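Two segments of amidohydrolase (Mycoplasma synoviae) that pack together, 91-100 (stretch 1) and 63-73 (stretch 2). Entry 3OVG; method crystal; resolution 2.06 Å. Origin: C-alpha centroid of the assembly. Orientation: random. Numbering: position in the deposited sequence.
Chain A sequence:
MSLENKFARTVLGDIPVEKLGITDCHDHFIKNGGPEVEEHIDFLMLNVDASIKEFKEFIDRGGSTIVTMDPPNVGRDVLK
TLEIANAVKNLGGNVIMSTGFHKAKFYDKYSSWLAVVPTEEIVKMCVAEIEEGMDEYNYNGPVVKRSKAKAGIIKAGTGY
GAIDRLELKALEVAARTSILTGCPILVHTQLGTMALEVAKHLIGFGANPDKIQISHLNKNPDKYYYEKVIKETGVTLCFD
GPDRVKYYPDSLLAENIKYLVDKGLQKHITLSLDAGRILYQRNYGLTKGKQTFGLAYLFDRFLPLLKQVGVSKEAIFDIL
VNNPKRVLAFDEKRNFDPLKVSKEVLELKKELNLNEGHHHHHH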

# COMPACT_ATOMS: atom_id res chain seq x y z
N LEU A 91 -21.08 -35.12 23.97
CA LEU A 91 -20.27 -35.95 23.07
C LEU A 91 -18.87 -36.14 23.63
O LEU A 91 -18.02 -36.73 22.96
CB LEU A 91 -20.16 -35.31 21.69
CG LEU A 91 -21.47 -35.18 20.92
CD1 LEU A 91 -21.27 -34.52 19.56
CD2 LEU A 91 -22.10 -36.55 20.74
N GLY A 92 -18.63 -35.66 24.85
CA GLY A 92 -17.33 -35.83 25.46
C GLY A 92 -16.30 -34.75 25.12
O GLY A 92 -15.12 -34.91 25.46
N GLY A 93 -16.74 -33.66 24.48
CA GLY A 93 -15.83 -32.58 24.09
C GLY A 93 -15.53 -31.65 25.26
O GLY A 93 -16.43 -31.37 26.05
N ASN A 94 -14.28 -31.18 25.38
CA ASN A 94 -13.93 -30.19 26.40
C ASN A 94 -13.27 -28.97 25.77
O ASN A 94 -12.50 -29.09 24.79
CB ASN A 94 -12.93 -30.74 27.43
CG ASN A 94 -13.41 -32.02 28.12
OD1 ASN A 94 -12.88 -33.12 27.86
ND2 ASN A 94 -14.40 -31.89 29.02
N VAL A 95 -13.53 -27.80 26.35
CA VAL A 95 -12.85 -26.56 25.94
C VAL A 95 -12.09 -25.91 27.11
O VAL A 95 -12.62 -25.75 28.23
CB VAL A 95 -13.83 -25.57 25.35
CG1 VAL A 95 -13.10 -24.26 24.99
CG2 VAL A 95 -14.53 -26.18 24.12
N ILE A 96 -10.85 -25.54 26.85
CA ILE A 96 -10.06 -24.83 27.83
C ILE A 96 -9.75 -23.47 27.24
O ILE A 96 -9.25 -23.39 26.12
CB ILE A 96 -8.79 -25.57 28.18
CG1 ILE A 96 -9.13 -26.88 28.92
CG2 ILE A 96 -7.86 -24.67 29.04
CD1 ILE A 96 -7.87 -27.72 29.26
N MSE A 97 -10.08 -22.41 27.95
CA MSE A 97 -9.86 -21.08 27.40
C MSE A 97 -8.69 -20.40 28.11
O MSE A 97 -8.26 -20.87 29.16
CB MSE A 97 -11.14 -20.24 27.50
CG MSE A 97 -12.20 -20.69 26.48
SE MSE A 97 -13.73 -19.44 26.62
CE MSE A 97 -13.05 -17.93 25.54
N SER A 98 -8.23 -19.27 27.56
CA SER A 98 -6.98 -18.68 28.02
C SER A 98 -7.14 -17.31 28.62
O SER A 98 -8.00 -16.52 28.19
CB SER A 98 -5.99 -18.58 26.87
OG SER A 98 -4.73 -18.13 27.33
N THR A 99 -6.29 -17.01 29.60
CA THR A 99 -6.13 -15.60 29.97
C THR A 99 -4.76 -15.06 29.46
O THR A 99 -4.13 -15.66 28.59
CB THR A 99 -6.37 -15.33 31.50
OG1 THR A 99 -6.29 -13.92 31.75
CG2 THR A 99 -5.32 -16.03 32.39
N GLY A 100 -4.32 -13.91 29.92
CA GLY A 100 -3.03 -13.40 29.49
C GLY A 100 -2.97 -12.51 28.25
O GLY A 100 -3.90 -11.77 27.96
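Stretch 2, residues 63-73: GSTIVTMDPPN

Neighbouring parallel strands join through a ladder in which one residue of a strand spans two residues of the next, and these segments of the amidohydrolase illustrate the rule. Stretch 2 runs as an extended strand up to Thr68 and lies beside the strand that begins at Asn94. The two point the same way, their axes crossing at -20° and approaching to 4.8 Å. Asn94 faces Thr65, Val95 faces Ile66 and Ile96 faces Val67, with CA atoms about 4.6, 5.2 and 4.6 Å apart.

The hydrogen bonds alternate between the strands. Asn94 N donates to Ser64 O (2.8 Å), and Ile66 N returns to Asn94 O (2.9 Å); Ile96 N then reaches Ile66 O (3.2 Å), and Thr68 N reaches Ile96 O (2.9 Å), the last more bent than the others. CA-H...O contacts fill the spaces between, as where Val95 CA lies 3.4 Å from Ile66 O.

Beyond Thr68 the direct ladder gives way to water. Ser98 N stands 3.8 Å from Thr68 O, and water 1 bridges the gap, accepting from Ser98 N (2.8 Å) and donating to Thr68 O (3.1 Å) and Asp70 O (2.9 Å). Farther on, Gly100 O lies 3.1 Å from Pro72 CD and takes a hydrogen bond from water 2 (2.8 Å), which also accepts from Asn73 N (3.1 Å).

Side chains alternate between the two faces of the sheet. Asn94, Ile96, Thr65 and Val67 share one face, where Ile96 CG2 packs 4.1 Å from Val67 CG1. Val95 and Ile66 occupy the other with Thr68, whose OG1 lies 3.4 Å from CG of selenomethionine Met97. Ser98 points its CB toward stretch 2; its OG approaches CE of selenomethionine Met69 to 3.4 Å while donating to Thr99 O (2.8 Å).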

# COMPACT_ATOMS: atom_id res chain seq x y z
N GLY A 63 -10.98 -37.17 18.91
CA GLY A 63 -10.50 -36.10 19.75
C GLY A 63 -11.49 -35.87 20.88
O GLY A 63 -12.66 -36.23 20.75
N SER A 64 -11.02 -35.27 21.97
CA SER A 64 -11.89 -34.82 23.06
C SER A 64 -11.70 -33.35 23.41
O SER A 64 -12.66 -32.60 23.56
CB SER A 64 -11.62 -35.63 24.35
OG SER A 64 -12.09 -36.96 24.27
N THR A 65 -10.45 -32.93 23.57
CA THR A 65 -10.24 -31.61 24.13
C THR A 65 -9.61 -30.60 23.17
O THR A 65 -8.64 -30.90 22.48
CB THR A 65 -9.43 -31.68 25.45
OG1 THR A 65 -10.14 -32.50 26.40
CG2 THR A 65 -9.23 -30.30 26.01
N ILE A 66 -10.15 -29.39 23.14
CA ILE A 66 -9.50 -28.33 22.38
C ILE A 66 -9.18 -27.14 23.26
O ILE A 66 -10.06 -26.61 23.94
CB ILE A 66 -10.35 -27.91 21.13
CG1 ILE A 66 -10.37 -29.06 20.13
CG2 ILE A 66 -9.77 -26.67 20.47
CD1 ILE A 66 -11.45 -28.96 19.09
N VAL A 67 -7.91 -26.74 23.30
CA VAL A 67 -7.51 -25.53 24.02
C VAL A 67 -7.53 -24.31 23.06
O VAL A 67 -6.69 -24.18 22.17
CB VAL A 67 -6.09 -25.69 24.61
CG1 VAL A 67 -5.73 -24.52 25.53
CG2 VAL A 67 -5.98 -27.04 25.37
N THR A 68 -8.46 -23.40 23.28
CA THR A 68 -8.56 -22.24 22.42
C THR A 68 -7.66 -21.11 22.95
O THR A 68 -7.91 -20.54 24.01
CB THR A 68 -10.03 -21.78 22.25
OG1 THR A 68 -10.59 -21.49 23.54
CG2 THR A 68 -10.86 -22.91 21.61
N MSE A 69 -6.62 -20.78 22.20
CA MSE A 69 -5.57 -19.90 22.69
C MSE A 69 -5.78 -18.39 22.37
O MSE A 69 -4.90 -17.75 21.80
CB MSE A 69 -4.20 -20.39 22.20
CG MSE A 69 -3.77 -21.75 22.83
SE MSE A 69 -3.71 -21.72 24.81
CE MSE A 69 -2.87 -19.93 25.13
N ASP A 70 -6.92 -17.83 22.74
CA ASP A 70 -7.12 -16.40 22.53
C ASP A 70 -7.02 -15.62 23.84
O ASP A 70 -7.84 -15.80 24.73
CB ASP A 70 -8.49 -16.20 21.92
CG ASP A 70 -8.80 -17.25 20.83
OD1 ASP A 70 -9.41 -18.30 21.18
OD2 ASP A 70 -8.43 -17.00 19.66
N PRO A 71 -6.01 -14.75 23.97
CA PRO A 71 -5.97 -13.97 25.21
C PRO A 71 -7.11 -12.94 25.14
O PRO A 71 -7.64 -12.65 24.08
CB PRO A 71 -4.63 -13.24 25.13
CG PRO A 71 -4.20 -13.30 23.65
CD PRO A 71 -5.16 -14.20 22.90
N PRO A 72 -7.49 -12.38 26.29
CA PRO A 72 -8.70 -11.54 26.35
C PRO A 72 -8.79 -10.47 25.26
O PRO A 72 -9.85 -10.26 24.68
CB PRO A 72 -8.59 -10.84 27.71
CG PRO A 72 -7.49 -11.51 28.46
CD PRO A 72 -6.84 -12.56 27.59
N ASN A 73 -7.68 -9.78 24.99
CA ASN A 73 -7.72 -8.58 24.16
C ASN A 73 -7.51 -8.86 22.68
O ASN A 73 -7.55 -7.94 21.88
CB ASN A 73 -6.69 -7.57 24.62
CG ASN A 73 -6.89 -7.17 26.08
OD1 ASN A 73 -7.94 -6.62 26.47
ND2 ASN A 73 -5.90 -7.44 26.90
O HOH W 1 -9.46 -18.12 25.29
O HOH W 2 -4.84 -9.80 26.28